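Local structure of periplasmic binding protein component of an ABC type zinc uptake transporter (Synechocystis sp., 1PQ4) at residues Gly21-Val26 with Pro157-Gln162; Arg176-Leu181 with Arg205-Val210. The protein binds zinc in the periplasm and probably delivers it to the membrane part of an ABC-type zinc uptake transporter. All coordinates share one frame; numbering follows the deposited sequence.

Interaction 1 (Gly21-Val26 with Pro157-Gln162); sequences GDLVRV and PDNRDQ
Leu23 and Asn159 are where the two backbones come nearest, and even there their CA atoms stay 8.2 Å apart, so only side chains bridge the gap. Each sits at a change of backbone form: Leu23 ends the short 3-10 turn of Asp22 and Leu23, just ahead of the strand that starts at Val24, while Asn159 is the N-cap residue of the helix that follows it, although its side chain makes no capping bond. Leu23 projects toward 157-162 with its CG anti to the carbonyl carbon (chi1 -58°), and both its methyls reach the asparagine. Leu23 CD1 lies 3.7 Å from Asn159 CB, whereas Leu23 CD2 is 3.8 Å from Asn159 ND2. One turn on, Gln162 adds the flank of its aliphatic part, with CG 4.0 Å from Leu23 CD1. The contact is thus purely van der Waals, the two methyls of Leu23 set against CB and the amide of Asn159. The polar ends find their partners outside the contact: Asn159 ND2 is hydrogen-bonded to Asp156, and Gln162 NE2 to Asn166. It is a small surface contact, burying 122 Å² in all. In the fold it joins the turn between helix 10-20 and strand 24-28, an outermost strand of the four-stranded parallel sheet, to the N-cap and first turn of helix 160-185; the strand itself pairs through its backbone with neighbouring strand 3-7.

Interaction 2 (Arg176-Leu181 with Arg205-Val210); sequences RLNQEL and RDYNLV
Asn178 OD1 takes two hydrogen bonds, one from the Tyr207 hydroxyl and one from a water. The phenol is the donor to the amide oxygen, Tyr207 OH to Asn178 OD1 2.8 Å, and it arrives on a lone pair in the carbonyl plane with a C=O...O angle of 134°. The water gives one hydrogen to Asn178 OD1 at 3.0 Å and the other to the backbone O of Asp206 at 3.1 Å, so a second, indirect tie runs from the helix to the backbone just ahead of the tyrosine. The other end of the amide is held too, since ND2 bonds to Glu175 one turn earlier; together these partners should fix which way the amide is flipped. Asn178 CG stands anti to the backbone N (chi1 179°), which carries OD1 out to the phenol, and the amide and ring planes are 40° apart. Leu181, one turn further along, packs obliquely on the same ring: its CB lies 4.2 Å from the Tyr207 ring centroid, an off-centre CH-pi contact, while CD1 comes within 3.6 Å of Tyr207 OH. Asp206 CB sits over one face of the ring, toward the rim. Tyr207 leaves helix 201-206 at its C-terminal end, where Asn208, with positive phi, is the C-prime residue of a Schellman motif that ends the helix before strand 210-213. Around this buried join, Phe203 meets the tyrosine ring edge-to-face, Pro138 at the start of helix 138-155 touches both Tyr207 and Leu181, and Ala281 of helix 273-288 packs against Leu181.

Overall arrangement
Helix 160-185 runs through both contacts: interaction 1 uses its N-terminal end, and interaction 2 a later part. Their centres are 30 Å apart and their nearest atoms about 17 Å, so they do not touch. Through them one long helix meets the turn that leads into the edge strand 24-28 of the four-stranded sheet at one place and the end of helix 201-206, leading into strand 210-213, at the other. Interaction 1 is a surface contact of van der Waals type, its amides bonded within their own side of the contact. Interaction 2 is buried and combines a direct hydrogen bond, a water bridge and a leucine-aromatic contact. Both lie away from the zinc site of His37, His133 and His197.

Interaction 1 (Gly21-Val26 with Pro157-Gln162)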
loop_
_atom_site.group_PDB
_atom_site.type_symbol
_atom_site.label_atom_id
_atom_site.label_comp_id
_atom_site.label_asym_id
_atom_site.label_seq_id
_atom_site.Cartn_x
_atom_site.Cartn_y
_atom_site.Cartn_z
ATOM N N GLY A 21 9.117 -14.078 10.805
ATOM C CA GLY A 21 8.552 -15.375 11.160
ATOM C C GLY A 21 8.233 -15.413 12.650
ATOM O O GLY A 21 7.718 -14.451 13.183
ATOM N N ASP A 22 8.559 -16.519 13.318
ATOM C CA ASP A 22 8.271 -16.692 14.740
ATOM C C ASP A 22 9.080 -15.815 15.676
ATOM O O ASP A 22 8.817 -15.791 16.879
ATOM C CB ASP A 22 8.498 -18.150 15.162
ATOM C CG ASP A 22 7.504 -19.081 14.562
ATOM O OD1 ASP A 22 6.410 -18.606 14.170
ATOM O OD2 ASP A 22 7.819 -20.295 14.492
ATOM N N LEU A 23 10.091 -15.127 15.158
ATOM C CA LEU A 23 10.891 -14.243 16.009
ATOM C C LEU A 23 10.206 -12.919 16.339
ATOM O O LEU A 23 10.716 -12.158 17.145
ATOM C CB LEU A 23 12.220 -13.926 15.325
ATOM C CG LEU A 23 12.972 -15.238 15.033
ATOM C CD1 LEU A 23 14.189 -14.958 14.172
ATOM C CD2 LEU A 23 13.394 -15.854 16.382
ATOM N N VAL A 24 9.096 -12.620 15.669
ATOM C CA VAL A 24 8.383 -11.370 15.925
ATOM C C VAL A 24 6.882 -11.678 16.136
ATOM O O VAL A 24 6.372 -12.707 15.717
ATOM C CB VAL A 24 8.521 -10.341 14.730
ATOM C CG1 VAL A 24 10.049 -9.968 14.488
ATOM C CG2 VAL A 24 7.939 -10.908 13.442
ATOM N N ARG A 25 6.200 -10.771 16.812
ATOM C CA ARG A 25 4.771 -10.908 17.062
ATOM C C ARG A 25 4.276 -9.537 16.629
ATOM O O ARG A 25 4.666 -8.507 17.189
ATOM C CB ARG A 25 4.521 -11.134 18.537
ATOM C CG ARG A 25 3.063 -11.117 18.934
ATOM C CD ARG A 25 3.034 -11.410 20.433
ATOM N NE ARG A 25 3.736 -12.657 20.685
ATOM C CZ ARG A 25 4.762 -12.802 21.520
ATOM N NH1 ARG A 25 5.243 -11.770 22.212
ATOM N NH2 ARG A 25 5.291 -14.004 21.655
ATOM N N VAL A 26 3.462 -9.532 15.595
ATOM C CA VAL A 26 3.033 -8.288 14.976
ATOM C C VAL A 26 1.681 -7.766 15.368
ATOM O O VAL A 26 0.693 -8.522 15.364
ATOM C CB VAL A 26 3.013 -8.456 13.439
ATOM C CG1 VAL A 26 2.582 -7.136 12.776
ATOM C CG2 VAL A 26 4.376 -8.915 12.937
ATOM N N PRO A 157 20.446 -9.162 17.550
ATOM C CA PRO A 157 21.693 -9.704 17.012
ATOM C C PRO A 157 21.800 -11.202 17.061
ATOM O O PRO A 157 22.377 -11.781 16.163
ATOM C CB PRO A 157 22.772 -9.051 17.874
ATOM C CG PRO A 157 22.161 -7.773 18.280
ATOM C CD PRO A 157 20.733 -8.166 18.602
ATOM N N ASP A 158 21.259 -11.829 18.103
ATOM C CA ASP A 158 21.354 -13.272 18.198
ATOM C C ASP A 158 20.717 -14.026 17.040
ATOM O O ASP A 158 21.094 -15.183 16.783
ATOM C CB ASP A 158 20.713 -13.778 19.486
ATOM C CG ASP A 158 21.438 -13.291 20.724
ATOM O OD1 ASP A 158 22.685 -13.144 20.646
ATOM O OD2 ASP A 158 20.761 -13.075 21.758
ATOM N N ASN A 159 19.753 -13.401 16.356
ATOM C CA ASN A 159 19.063 -14.085 15.247
ATOM C C ASN A 159 19.361 -13.480 13.884
ATOM O O ASN A 159 18.657 -13.725 12.894
ATOM C CB ASN A 159 17.555 -14.086 15.508
ATOM C CG ASN A 159 17.191 -14.902 16.700
ATOM O OD1 ASN A 159 17.415 -16.115 16.729
ATOM N ND2 ASN A 159 16.616 -14.251 17.708
ATOM N N ARG A 160 20.428 -12.697 13.835
ATOM C CA ARG A 160 20.829 -12.052 12.617
ATOM C C ARG A 160 20.853 -13.004 11.436
ATOM O O ARG A 160 20.341 -12.668 10.377
ATOM C CB ARG A 160 22.218 -11.426 12.772
ATOM C CG ARG A 160 22.764 -10.832 11.475
ATOM C CD ARG A 160 24.165 -10.182 11.685
ATOM N NE ARG A 160 24.097 -8.729 11.539
ATOM C CZ ARG A 160 23.767 -7.876 12.508
ATOM N NH1 ARG A 160 23.478 -8.311 13.731
ATOM N NH2 ARG A 160 23.700 -6.577 12.243
ATOM N N ASP A 161 21.430 -14.195 11.606
ATOM C CA ASP A 161 21.511 -15.095 10.464
ATOM C C ASP A 161 20.136 -15.478 9.921
ATOM O O ASP A 161 19.965 -15.644 8.698
ATOM C CB ASP A 161 22.281 -16.364 10.827
ATOM C CG ASP A 161 23.804 -16.129 10.955
ATOM O OD1 ASP A 161 24.330 -15.163 10.378
ATOM O OD2 ASP A 161 24.481 -16.940 11.618
ATOM N N GLN A 162 19.165 -15.636 10.821
ATOM C CA GLN A 162 17.821 -16.030 10.396
ATOM C C GLN A 162 17.132 -14.862 9.680
ATOM O O GLN A 162 16.487 -15.066 8.662
ATOM C CB GLN A 162 16.978 -16.513 11.592
ATOM C CG GLN A 162 15.678 -17.177 11.181
ATOM C CD GLN A 162 15.929 -18.480 10.396
ATOM O OE1 GLN A 162 16.536 -19.422 10.933
ATOM N NE2 GLN A 162 15.477 -18.537 9.129
#

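Interaction 2 (Arg176-Leu181 with Arg205-Val210)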
loop_
_atom_site.group_PDB
_atom_site.type_symbol
_atom_site.label_atom_id
_atom_site.label_comp_id
_atom_site.label_asym_id
_atom_site.label_seq_id
_atom_site.Cartn_x
_atom_site.Cartn_y
_atom_site.Cartn_z
ATOM N N ARG A 176 10.176 -12.938 -8.311
ATOM C CA ARG A 176 9.282 -13.867 -9.018
ATOM C C ARG A 176 7.880 -13.216 -9.178
ATOM O O ARG A 176 7.307 -13.210 -10.260
ATOM C CB ARG A 176 9.232 -15.182 -8.239
ATOM C CG ARG A 176 8.247 -16.215 -8.754
ATOM C CD ARG A 176 7.795 -16.942 -7.518
ATOM N NE ARG A 176 6.796 -17.976 -7.702
ATOM C CZ ARG A 176 6.185 -18.558 -6.676
ATOM N NH1 ARG A 176 6.498 -18.177 -5.439
ATOM N NH2 ARG A 176 5.274 -19.508 -6.878
ATOM N N LEU A 177 7.383 -12.585 -8.114
ATOM C CA LEU A 177 6.098 -11.877 -8.184
ATOM C C LEU A 177 6.160 -10.772 -9.219
ATOM O O LEU A 177 5.241 -10.583 -10.029
ATOM C CB LEU A 177 5.786 -11.293 -6.830
ATOM C CG LEU A 177 4.505 -10.458 -6.768
ATOM C CD1 LEU A 177 3.288 -11.357 -6.982
ATOM C CD2 LEU A 177 4.415 -9.852 -5.367
ATOM N N ASN A 178 7.260 -10.014 -9.206
ATOM C CA ASN A 178 7.424 -8.941 -10.169
ATOM C C ASN A 178 7.349 -9.423 -11.625
ATOM O O ASN A 178 6.731 -8.769 -12.495
ATOM C CB ASN A 178 8.774 -8.231 -9.916
ATOM C CG ASN A 178 9.043 -7.111 -10.908
ATOM O OD1 ASN A 178 8.216 -6.219 -11.103
ATOM N ND2 ASN A 178 10.216 -7.144 -11.526
ATOM N N GLN A 179 8.029 -10.529 -11.916
ATOM C CA GLN A 179 7.997 -11.101 -13.273
ATOM C C GLN A 179 6.553 -11.548 -13.616
ATOM O O GLN A 179 6.061 -11.353 -14.741
ATOM C CB GLN A 179 8.917 -12.362 -13.352
ATOM C CG GLN A 179 10.079 -12.256 -14.346
ATOM C CD GLN A 179 10.298 -13.567 -15.141
ATOM O OE1 GLN A 179 10.206 -14.677 -14.586
ATOM N NE2 GLN A 179 10.596 -13.435 -16.443
ATOM N N GLU A 180 5.904 -12.180 -12.647
ATOM C CA GLU A 180 4.547 -12.683 -12.842
ATOM C C GLU A 180 3.587 -11.525 -13.140
ATOM O O GLU A 180 2.786 -11.600 -14.069
ATOM C CB GLU A 180 4.122 -13.425 -11.579
ATOM C CG GLU A 180 2.994 -14.388 -11.736
ATOM C CD GLU A 180 2.761 -15.178 -10.457
ATOM O OE1 GLU A 180 3.761 -15.485 -9.767
ATOM O OE2 GLU A 180 1.591 -15.504 -10.151
ATOM N N LEU A 181 3.660 -10.446 -12.363
ATOM C CA LEU A 181 2.767 -9.298 -12.610
ATOM C C LEU A 181 3.064 -8.666 -13.961
ATOM O O LEU A 181 2.149 -8.271 -14.686
ATOM C CB LEU A 181 2.904 -8.243 -11.494
ATOM C CG LEU A 181 2.548 -8.755 -10.093
ATOM C CD1 LEU A 181 2.708 -7.605 -9.053
ATOM C CD2 LEU A 181 1.120 -9.271 -10.075
ATOM N N ARG A 205 3.645 2.825 -12.213
ATOM C CA ARG A 205 4.932 3.177 -12.835
ATOM C C ARG A 205 5.672 1.879 -13.132
ATOM O O ARG A 205 6.218 1.720 -14.214
ATOM C CB ARG A 205 5.789 4.038 -11.901
ATOM C CG ARG A 205 6.758 4.918 -12.640
ATOM C CD ARG A 205 7.485 5.824 -11.674
ATOM N NE ARG A 205 8.191 6.929 -12.328
ATOM C CZ ARG A 205 9.350 6.810 -12.971
ATOM N NH1 ARG A 205 9.944 5.625 -13.060
ATOM N NH2 ARG A 205 9.925 7.885 -13.504
ATOM N N ASP A 206 5.649 0.944 -12.189
ATOM C CA ASP A 206 6.351 -0.323 -12.368
ATOM C C ASP A 206 5.955 -1.092 -13.615
ATOM O O ASP A 206 6.811 -1.696 -14.283
ATOM C CB ASP A 206 6.080 -1.259 -11.204
ATOM C CG ASP A 206 6.950 -0.974 -10.036
ATOM O OD1 ASP A 206 7.727 -0.010 -10.172
ATOM O OD2 ASP A 206 6.846 -1.687 -9.001
ATOM N N TYR A 207 4.653 -1.095 -13.890
ATOM C CA TYR A 207 4.104 -1.847 -14.998
ATOM C C TYR A 207 3.585 -1.020 -16.142
ATOM O O TYR A 207 2.783 -1.496 -16.933
ATOM C CB TYR A 207 3.023 -2.793 -14.455
ATOM C CG TYR A 207 3.594 -3.666 -13.371
ATOM C CD1 TYR A 207 4.630 -4.535 -13.656
ATOM C CD2 TYR A 207 3.186 -3.550 -12.036
ATOM C CE1 TYR A 207 5.263 -5.274 -12.648
ATOM C CE2 TYR A 207 3.818 -4.279 -11.023
ATOM C CZ TYR A 207 4.861 -5.138 -11.345
ATOM O OH TYR A 207 5.542 -5.822 -10.359
ATOM N N ASN A 208 4.013 0.225 -16.225
ATOM C CA ASN A 208 3.630 1.074 -17.345
ATOM C C ASN A 208 2.127 1.188 -17.580
ATOM O O ASN A 208 1.637 0.983 -18.689
ATOM C CB ASN A 208 4.301 0.569 -18.611
ATOM C CG ASN A 208 5.819 0.513 -18.463
ATOM O OD1 ASN A 208 6.443 -0.534 -18.683
ATOM N ND2 ASN A 208 6.419 1.642 -18.073
ATOM N N LEU A 209 1.409 1.503 -16.514
ATOM C CA LEU A 209 -0.033 1.694 -16.573
ATOM C C LEU A 209 -0.215 3.158 -16.263
ATOM O O LEU A 209 0.719 3.828 -15.797
ATOM C CB LEU A 209 -0.732 0.859 -15.500
ATOM C CG LEU A 209 -0.504 -0.659 -15.612
ATOM C CD1 LEU A 209 -1.232 -1.378 -14.486
ATOM C CD2 LEU A 209 -1.014 -1.167 -16.952
ATOM N N VAL A 210 -1.416 3.659 -16.536
ATOM C CA VAL A 210 -1.752 5.040 -16.269
ATOM C C VAL A 210 -2.937 4.991 -15.332
ATOM O O VAL A 210 -3.994 4.494 -15.687
ATOM C CB VAL A 210 -2.142 5.785 -17.562
ATOM C CG1 VAL A 210 -2.674 7.160 -17.217
ATOM C CG2 VAL A 210 -0.888 5.931 -18.484
HETATM O O HOH W 1 8.630 -3.745 -12.795
#